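Local structure of glycosyltransferase Gtf1 (Streptococcus pneumoniae, 4PQG) at residues Met9-Ile14 and Lys503-Val508; Ala30-Val35 and Ser43-Thr48. The protein belongs to the GT-B glycosyltransferases, pairing two facing Rossmann-like domains with an extended antiparallel beta-sheet domain, and holds uridine-5'-diphosphate. All coordinates share one frame; numbering follows the deposited sequence.

In the fold
Both contacts are built on the parallel sheet of the N-terminal Rossmann-like domain, where strands 10-15 and 42-47 are neighbours, and their centres lie about 12 Å apart. Both are buried. Contact 1 brings the C-terminal helix 494-508 against strand 10-15 through methyls and a thioether; its centre is about 21 Å from the centre of the chain, and it includes the partly exposed Met9. Contact 2 is local, linking helix 24-38 to the strand that follows it, and lies deeper, about 11 Å from that centre. There an aromatic ring meets an alanine beside a buried arginine. Asn13 joins the two regions: its side-chain OD1 is hydrogen-bonded to Arg32 and its backbone pairs with strand 42-47.

Contact 1: Met9-Ile14 and Lys503-Val508; sequences MTIYNI and KTVEEV
Met9 and Ile11 reach from the start of strand 10-15 to Val505, and each takes a different methyl of that valine. The methionine uses its tip: CE lies 3.7 Å from Val505 CG1, and SD follows at 3.9 Å from Val505 CG1, so the thioether end rests against one branch. The isoleucine uses the end of its longer arm, with CD1 4.0 Å from Val505 CG2. Within the strand segment the two tips are neighbours, Met9 CE being 3.8 Å from Ile11 CD1, and together they face the pair of valine methyls.

Torsions account for this pairing. Met9 runs extended through its first two torsions, CG opposite the backbone N (chi1 -170°), and then turns at chi3 (59°), which swings CE back beside Ile11. In Ile11, CG1 stands beside the backbone N (chi1 -59°) and the arm then extends toward the helix. Both side chains cross Val505 obliquely. Val508, one turn further on, stops short: its CG2 is 4.5 Å from Met9 SD.

No hydrogen bond links the segments, and the 122 Å² buried between them is small and apolar. Leu41 touches both Met9 and Val505, while Phe36 of helix 24-38 and Ile225 of strand 223-226 touch Ile11. In GT-B folds the C-terminal helix commonly crosses back to pack on the N-terminal Rossmann-like domain; here it meets the first strand of that domain's sheet.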
ATOM      1  N   MET A   9      -8.004   8.758  24.008  1.00 41.79           N
ATOM      2  CA  MET A   9      -6.991   7.918  23.390  1.00 41.26           C
ATOM      3  C   MET A   9      -7.077   8.060  21.871  1.00 36.89           C
ATOM      4  O   MET A   9      -8.159   7.967  21.292  1.00 33.91           O
ATOM      5  CB  MET A   9      -7.165   6.452  23.787  1.00 43.67           C
ATOM      6  CG  MET A   9      -5.992   5.580  23.354  1.00 48.29           C
ATOM      7  SD  MET A   9      -6.348   3.816  23.216  1.00 54.71           S
ATOM      8  CE  MET A   9      -7.662   3.863  21.996  1.00 49.06           C
ATOM      9  N   THR A  10      -5.941   8.342  21.240  1.00 35.36           N
ATOM     10  CA  THR A  10      -5.862   8.330  19.781  1.00 31.75           C
ATOM     11  C   THR A  10      -4.773   7.352  19.352  1.00 28.67           C
ATOM     12  O   THR A  10      -3.687   7.290  19.953  1.00 26.69           O
ATOM     13  CB  THR A  10      -5.626   9.744  19.185  1.00 32.71           C
ATOM     14  OG1 THR A  10      -6.706  10.598  19.562  1.00 34.94           O
ATOM     15  CG2 THR A  10      -5.577   9.708  17.654  1.00 32.68           C
ATOM     16  N   ILE A  11      -5.096   6.565  18.331  1.00 26.10           N
ATOM     17  CA  ILE A  11      -4.137   5.654  17.736  1.00 24.77           C
ATOM     18  C   ILE A  11      -3.604   6.283  16.447  1.00 23.74           C
ATOM     19  O   ILE A  11      -4.355   6.509  15.508  1.00 23.67           O
ATOM     20  CB  ILE A  11      -4.754   4.265  17.505  1.00 24.89           C
ATOM     21  CG1 ILE A  11      -5.236   3.687  18.847  1.00 25.36           C
ATOM     22  CG2 ILE A  11      -3.734   3.329  16.855  1.00 24.27           C
ATOM     23  CD1 ILE A  11      -6.283   2.604  18.703  1.00 27.17           C
ATOM     24  N   TYR A  12      -2.311   6.601  16.448  1.00 24.41           N
ATOM     25  CA  TYR A  12      -1.643   7.210  15.303  1.00 24.10           C
ATOM     26  C   TYR A  12      -0.891   6.115  14.587  1.00 23.67           C
ATOM     27  O   TYR A  12      -0.127   5.377  15.204  1.00 25.14           O
ATOM     28  CB  TYR A  12      -0.669   8.318  15.748  1.00 25.16           C
ATOM     29  CG  TYR A  12      -1.372   9.469  16.439  1.00 26.84           C
ATOM     30  CD1 TYR A  12      -1.980  10.495  15.702  1.00 27.54           C
ATOM     31  CD2 TYR A  12      -1.457   9.514  17.833  1.00 28.74           C
ATOM     32  CE1 TYR A  12      -2.647  11.542  16.341  1.00 29.33           C
ATOM     33  CE2 TYR A  12      -2.115  10.557  18.480  1.00 30.06           C
ATOM     34  CZ  TYR A  12      -2.707  11.558  17.734  1.00 29.99           C
ATOM     35  OH  TYR A  12      -3.365  12.559  18.398  1.00 33.56           O
ATOM     36  N   ASN A  13      -1.112   6.017  13.284  1.00 22.14           N
ATOM     37  CA  ASN A  13      -0.467   5.007  12.458  1.00 20.92           C
ATOM     38  C   ASN A  13       0.373   5.728  11.401  1.00 20.37           C
ATOM     39  O   ASN A  13      -0.128   6.635  10.726  1.00 21.41           O
ATOM     40  CB  ASN A  13      -1.525   4.158  11.758  1.00 19.01           C
ATOM     41  CG  ASN A  13      -2.566   3.593  12.722  1.00 18.79           C
ATOM     42  OD1 ASN A  13      -2.548   2.411  13.017  1.00 17.85           O
ATOM     43  ND2 ASN A  13      -3.496   4.442  13.188  1.00 18.40           N
ATOM     44  N   ILE A  14       1.617   5.294  11.244  1.00 19.62           N
ATOM     45  CA  ILE A  14       2.599   5.988  10.399  1.00 19.00           C
ATOM     46  C   ILE A  14       3.087   5.114   9.233  1.00 18.88           C
ATOM     47  O   ILE A  14       3.564   3.988   9.430  1.00 18.44           O
ATOM     48  CB  ILE A  14       3.793   6.502  11.241  1.00 18.49           C
ATOM     49  CG1 ILE A  14       3.306   7.594  12.216  1.00 18.99           C
ATOM     50  CG2 ILE A  14       4.872   7.084  10.350  1.00 18.46           C
ATOM     51  CD1 ILE A  14       4.280   7.953  13.317  1.00 19.08           C
ATOM     52  N   LYS A 503      -8.727  -5.998  23.107  1.00 46.34           N
ATOM     53  CA  LYS A 503      -7.855  -6.483  24.184  1.00 48.45           C
ATOM     54  C   LYS A 503      -6.520  -5.728  24.250  1.00 48.56           C
ATOM     55  O   LYS A 503      -6.078  -5.330  25.332  1.00 48.68           O
ATOM     56  CB  LYS A 503      -7.608  -7.994  24.038  1.00 49.88           C
ATOM     57  CG  LYS A 503      -6.767  -8.638  25.134  1.00 50.22           C
ATOM     58  CD  LYS A 503      -6.481 -10.102  24.805  1.00 52.68           C
ATOM     59  CE  LYS A 503      -5.834 -10.850  25.968  1.00 52.53           C
ATOM     60  NZ  LYS A 503      -4.428 -10.430  26.245  1.00 49.53           N
ATOM     61  N   THR A 504      -5.881  -5.547  23.093  1.00 47.63           N
ATOM     62  CA  THR A 504      -4.591  -4.855  23.004  1.00 46.00           C
ATOM     63  C   THR A 504      -4.748  -3.379  23.372  1.00 44.29           C
ATOM     64  O   THR A 504      -3.913  -2.814  24.074  1.00 44.46           O
ATOM     65  CB  THR A 504      -3.975  -4.981  21.587  1.00 45.79           C
ATOM     66  OG1 THR A 504      -4.171  -6.310  21.090  1.00 43.13           O
ATOM     67  CG2 THR A 504      -2.479  -4.675  21.607  1.00 44.79           C
ATOM     68  N   VAL A 505      -5.833  -2.777  22.898  1.00 46.97           N
ATOM     69  CA  VAL A 505      -6.172  -1.384  23.179  1.00 48.93           C
ATOM     70  C   VAL A 505      -6.497  -1.181  24.664  1.00 53.23           C
ATOM     71  O   VAL A 505      -6.109  -0.171  25.260  1.00 54.23           O
ATOM     72  CB  VAL A 505      -7.356  -0.915  22.299  1.00 48.40           C
ATOM     73  CG1 VAL A 505      -8.037   0.317  22.882  1.00 49.88           C
ATOM     74  CG2 VAL A 505      -6.891  -0.653  20.876  1.00 46.83           C
ATOM     75  N   GLU A 506      -7.205  -2.142  25.255  1.00 56.88           N
ATOM     76  CA  GLU A 506      -7.541  -2.085  26.677  1.00 57.52           C
ATOM     77  C   GLU A 506      -6.304  -2.212  27.555  1.00 58.10           C
ATOM     78  O   GLU A 506      -6.290  -1.713  28.677  1.00 60.87           O
ATOM     79  CB  GLU A 506      -8.562  -3.163  27.038  1.00 61.15           C
ATOM     80  CG  GLU A 506      -9.995  -2.772  26.709  1.00 65.45           C
ATOM     81  CD  GLU A 506     -10.953  -3.953  26.696  1.00 72.30           C
ATOM     82  OE1 GLU A 506     -10.571  -5.060  27.149  1.00 74.71           O
ATOM     83  OE2 GLU A 506     -12.097  -3.771  26.224  1.00 71.62           O
ATOM     84  N   GLU A 507      -5.275  -2.879  27.038  1.00 55.66           N
ATOM     85  CA  GLU A 507      -4.027  -3.078  27.765  1.00 57.73           C
ATOM     86  C   GLU A 507      -3.067  -1.901  27.662  1.00 61.04           C
ATOM     87  O   GLU A 507      -2.221  -1.723  28.542  1.00 61.26           O
ATOM     88  CB  GLU A 507      -3.318  -4.339  27.289  1.00 58.45           C
ATOM     89  CG  GLU A 507      -3.814  -5.621  27.932  1.00 62.07           C
ATOM     90  CD  GLU A 507      -3.214  -6.849  27.277  1.00 65.64           C
ATOM     91  OE1 GLU A 507      -3.278  -6.943  26.031  1.00 68.27           O
ATOM     92  OE2 GLU A 507      -2.675  -7.713  28.002  1.00 66.23           O
ATOM     93  N   VAL A 508      -3.167  -1.119  26.587  1.00 61.35           N
ATOM     94  CA  VAL A 508      -2.343   0.092  26.466  1.00 63.26           C
ATOM     95  C   VAL A 508      -2.977   1.250  27.255  1.00 64.10           C
ATOM     96  O   VAL A 508      -2.286   1.965  27.988  1.00 59.79           O
ATOM     97  CB  VAL A 508      -1.999   0.461  24.998  1.00 63.76           C
ATOM     98  CG1 VAL A 508      -1.118  -0.618  24.377  1.00 59.33           C
ATOM     99  CG2 VAL A 508      -3.249   0.684  24.159  1.00 63.73           C
TER

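Contact 2: Ala30-Val35 and Ser43-Thr48; sequences AYRAGV and SKFIFT
The ring of Phe45 meets Ala33 and the neighbouring backbone of helix 24-38, and the strand leads up to this point from Ser43. Ser43 and Ala33 have the closest CA atoms of the two segments, 7.4 Å apart, and the serine CB is directed at the helix, yet the side chain stays short of touching: its OG is 5.1 Å from Ala33 CA. Gln69 links the two indirectly: its NE2 hydrogen-bonds Ala33 O and makes a weak bond to Ser43 OG.

Next, Lys44 points to the other side of the sheet, and its backbone O receives the side-chain amide of Asn13. Phe45 then carries the contact. Its CG lies beside the backbone N (chi1 -64°), which sends the ring out of the sheet toward the helix. The far rim does the touching: CE2 is 3.4 Å from Ala33 CB, a close approach, and CZ is 3.6 Å from Ala33 N. The methyl comes in obliquely to the ring. CZ also lies 4.2 Å from Arg32 C, so this corner of the ring approaches the helix backbone at Arg32-Ala33.

The Arg32 guanidinium approaches the CE1 side of the ring, with NH2 4.3 Å from Phe45 CE1, again obliquely. That group is held by polar partners: NH2 forms a salt bridge with Asp227 and a hydrogen bond with Asn13 OD1.

After Phe45, Ile46 turns to the opposite sheet face, against Tyr12 and Ile14; Phe47 returns to the helix side, touching Gln29, and Thr48 ends the segment against Leu16 and Ile232. Phe45 thus packs between helix and sheet in the beta-alpha-beta unit of strand 10-15, helix 24-38 and strand 42-47, with Phe65 beside it (planes about 40° apart) and helix 494-508 covering Arg32 and Val35 through Trp501.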
ATOM      1  N   ALA A  30      -5.644   0.011   5.857  1.00 18.37           N
ATOM      2  CA  ALA A  30      -7.050   0.201   5.575  1.00 18.43           C
ATOM      3  C   ALA A  30      -7.894  -0.816   6.349  1.00 19.82           C
ATOM      4  O   ALA A  30      -8.931  -0.452   6.909  1.00 19.69           O
ATOM      5  CB  ALA A  30      -7.330   0.127   4.085  1.00 18.32           C
ATOM      6  N   TYR A  31      -7.455  -2.077   6.402  1.00 20.23           N
ATOM      7  CA  TYR A  31      -8.147  -3.046   7.259  1.00 21.58           C
ATOM      8  C   TYR A  31      -8.203  -2.544   8.710  1.00 22.82           C
ATOM      9  O   TYR A  31      -9.275  -2.525   9.315  1.00 25.62           O
ATOM     10  CB  TYR A  31      -7.498  -4.427   7.200  1.00 21.54           C
ATOM     11  CG  TYR A  31      -7.974  -5.295   6.047  1.00 22.01           C
ATOM     12  CD1 TYR A  31      -9.212  -5.956   6.104  1.00 22.48           C
ATOM     13  CD2 TYR A  31      -7.180  -5.477   4.915  1.00 21.96           C
ATOM     14  CE1 TYR A  31      -9.637  -6.777   5.059  1.00 22.99           C
ATOM     15  CE2 TYR A  31      -7.600  -6.274   3.856  1.00 22.06           C
ATOM     16  CZ  TYR A  31      -8.832  -6.924   3.930  1.00 23.00           C
ATOM     17  OH  TYR A  31      -9.242  -7.729   2.880  1.00 21.41           O
ATOM     18  N   ARG A  32      -7.054  -2.131   9.249  1.00 22.65           N
ATOM     19  CA  ARG A  32      -6.939  -1.632  10.630  1.00 23.40           C
ATOM     20  C   ARG A  32      -7.872  -0.445  10.896  1.00 25.26           C
ATOM     21  O   ARG A  32      -8.503  -0.363  11.963  1.00 25.53           O
ATOM     22  CB  ARG A  32      -5.497  -1.241  10.942  1.00 23.45           C
ATOM     23  CG  ARG A  32      -5.166  -1.141  12.431  1.00 23.86           C
ATOM     24  CD  ARG A  32      -3.757  -0.625  12.659  1.00 24.04           C
ATOM     25  NE  ARG A  32      -2.777  -1.449  11.947  1.00 23.57           N
ATOM     26  CZ  ARG A  32      -1.682  -0.974  11.360  1.00 23.06           C
ATOM     27  NH1 ARG A  32      -0.873  -1.800  10.719  1.00 22.06           N
ATOM     28  NH2 ARG A  32      -1.408   0.326  11.387  1.00 22.67           N
ATOM     29  N   ALA A  33      -7.967   0.457   9.922  1.00 24.97           N
ATOM     30  CA  ALA A  33      -8.880   1.589  10.007  1.00 25.78           C
ATOM     31  C   ALA A  33     -10.328   1.142  10.135  1.00 26.63           C
ATOM     32  O   ALA A  33     -11.104   1.759  10.872  1.00 26.86           O
ATOM     33  CB  ALA A  33      -8.717   2.501   8.797  1.00 26.78           C
ATOM     34  N   GLY A  34     -10.693   0.086   9.399  1.00 27.35           N
ATOM     35  CA  GLY A  34     -12.027  -0.515   9.497  1.00 27.16           C
ATOM     36  C   GLY A  34     -12.309  -1.054  10.883  1.00 28.14           C
ATOM     37  O   GLY A  34     -13.432  -0.948  11.382  1.00 29.49           O
ATOM     38  N   VAL A  35     -11.288  -1.633  11.505  1.00 28.53           N
ATOM     39  CA  VAL A  35     -11.388  -2.154  12.867  1.00 29.52           C
ATOM     40  C   VAL A  35     -11.552  -1.019  13.884  1.00 31.27           C
ATOM     41  O   VAL A  35     -12.403  -1.094  14.779  1.00 31.09           O
ATOM     42  CB  VAL A  35     -10.153  -2.988  13.265  1.00 29.01           C
ATOM     43  CG1 VAL A  35     -10.141  -3.239  14.768  1.00 28.19           C
ATOM     44  CG2 VAL A  35     -10.114  -4.307  12.499  1.00 29.29           C
ATOM     45  N   SER A  43      -8.618   7.295  15.576  1.00 26.44           N
ATOM     46  CA  SER A  43      -7.391   6.918  14.876  1.00 25.84           C
ATOM     47  C   SER A  43      -7.011   7.870  13.755  1.00 25.18           C
ATOM     48  O   SER A  43      -7.868   8.515  13.152  1.00 25.98           O
ATOM     49  CB  SER A  43      -7.500   5.495  14.326  1.00 25.13           C
ATOM     50  OG  SER A  43      -8.443   5.454  13.286  1.00 24.23           O
ATOM     51  N   LYS A  44      -5.710   7.936  13.488  1.00 24.53           N
ATOM     52  CA  LYS A  44      -5.161   8.751  12.403  1.00 23.09           C
ATOM     53  C   LYS A  44      -4.118   7.940  11.656  1.00 20.99           C
ATOM     54  O   LYS A  44      -3.290   7.271  12.273  1.00 20.37           O
ATOM     55  CB  LYS A  44      -4.518  10.038  12.939  1.00 21.81           C
ATOM     56  CG  LYS A  44      -5.450  10.894  13.791  1.00 22.26           C
ATOM     57  CD  LYS A  44      -6.546  11.552  12.971  1.00 22.31           C
ATOM     58  CE  LYS A  44      -7.309  12.546  13.853  1.00 23.88           C
ATOM     59  NZ  LYS A  44      -8.284  13.338  13.056  1.00 21.26           N
ATOM     60  N   PHE A  45      -4.191   8.003  10.331  1.00 19.74           N
ATOM     61  CA  PHE A  45      -3.206   7.380   9.466  1.00 19.32           C
ATOM     62  C   PHE A  45      -2.382   8.465   8.786  1.00 18.08           C
ATOM     63  O   PHE A  45      -2.875   9.242   7.971  1.00 18.22           O
ATOM     64  CB  PHE A  45      -3.877   6.405   8.498  1.00 20.11           C
ATOM     65  CG  PHE A  45      -4.533   5.247   9.204  1.00 21.01           C
ATOM     66  CD1 PHE A  45      -3.879   4.030   9.320  1.00 21.17           C
ATOM     67  CD2 PHE A  45      -5.780   5.395   9.799  1.00 21.34           C
ATOM     68  CE1 PHE A  45      -4.465   2.958   9.998  1.00 22.04           C
ATOM     69  CE2 PHE A  45      -6.370   4.344  10.488  1.00 22.16           C
ATOM     70  CZ  PHE A  45      -5.714   3.122  10.591  1.00 22.22           C
ATOM     71  N   ILE A  46      -1.128   8.536   9.203  1.00 17.87           N
ATOM     72  CA  ILE A  46      -0.202   9.596   8.814  1.00 17.70           C
ATOM     73  C   ILE A  46       0.646   9.082   7.650  1.00 17.40           C
ATOM     74  O   ILE A  46       1.222   8.003   7.740  1.00 17.63           O
ATOM     75  CB  ILE A  46       0.726   9.947  10.002  1.00 17.29           C
ATOM     76  CG1 ILE A  46      -0.100  10.482  11.191  1.00 17.38           C
ATOM     77  CG2 ILE A  46       1.824  10.930   9.573  1.00 17.75           C
ATOM     78  CD1 ILE A  46       0.556  10.258  12.537  1.00 16.19           C
ATOM     79  N   PHE A  47       0.717   9.860   6.574  1.00 16.80           N
ATOM     80  CA  PHE A  47       1.654   9.604   5.475  1.00 16.61           C
ATOM     81  C   PHE A  47       2.695  10.721   5.398  1.00 16.87           C
ATOM     82  O   PHE A  47       2.342  11.903   5.418  1.00 15.29           O
ATOM     83  CB  PHE A  47       0.885   9.475   4.169  1.00 15.87           C
ATOM     84  CG  PHE A  47      -0.172   8.402   4.212  1.00 15.99           C
ATOM     85  CD1 PHE A  47       0.131   7.099   3.830  1.00 15.85           C
ATOM     86  CD2 PHE A  47      -1.454   8.691   4.681  1.00 16.42           C
ATOM     87  CE1 PHE A  47      -0.829   6.103   3.899  1.00 16.40           C
ATOM     88  CE2 PHE A  47      -2.423   7.701   4.754  1.00 16.82           C
ATOM     89  CZ  PHE A  47      -2.114   6.412   4.346  1.00 17.04           C
ATOM     90  N   THR A  48       3.971  10.336   5.317  1.00 16.94           N
ATOM     91  CA  THR A  48       5.081  11.308   5.399  1.00 17.12           C
ATOM     92  C   THR A  48       5.711  11.692   4.063  1.00 16.64           C
ATOM     93  O   THR A  48       6.477  12.683   3.995  1.00 16.10           O
ATOM     94  CB  THR A  48       6.198  10.834   6.356  1.00 17.66           C
ATOM     95  OG1 THR A  48       6.686   9.559   5.924  1.00 18.22           O
ATOM     96  CG2 THR A  48       5.678  10.725   7.797  1.00 18.68           C
TER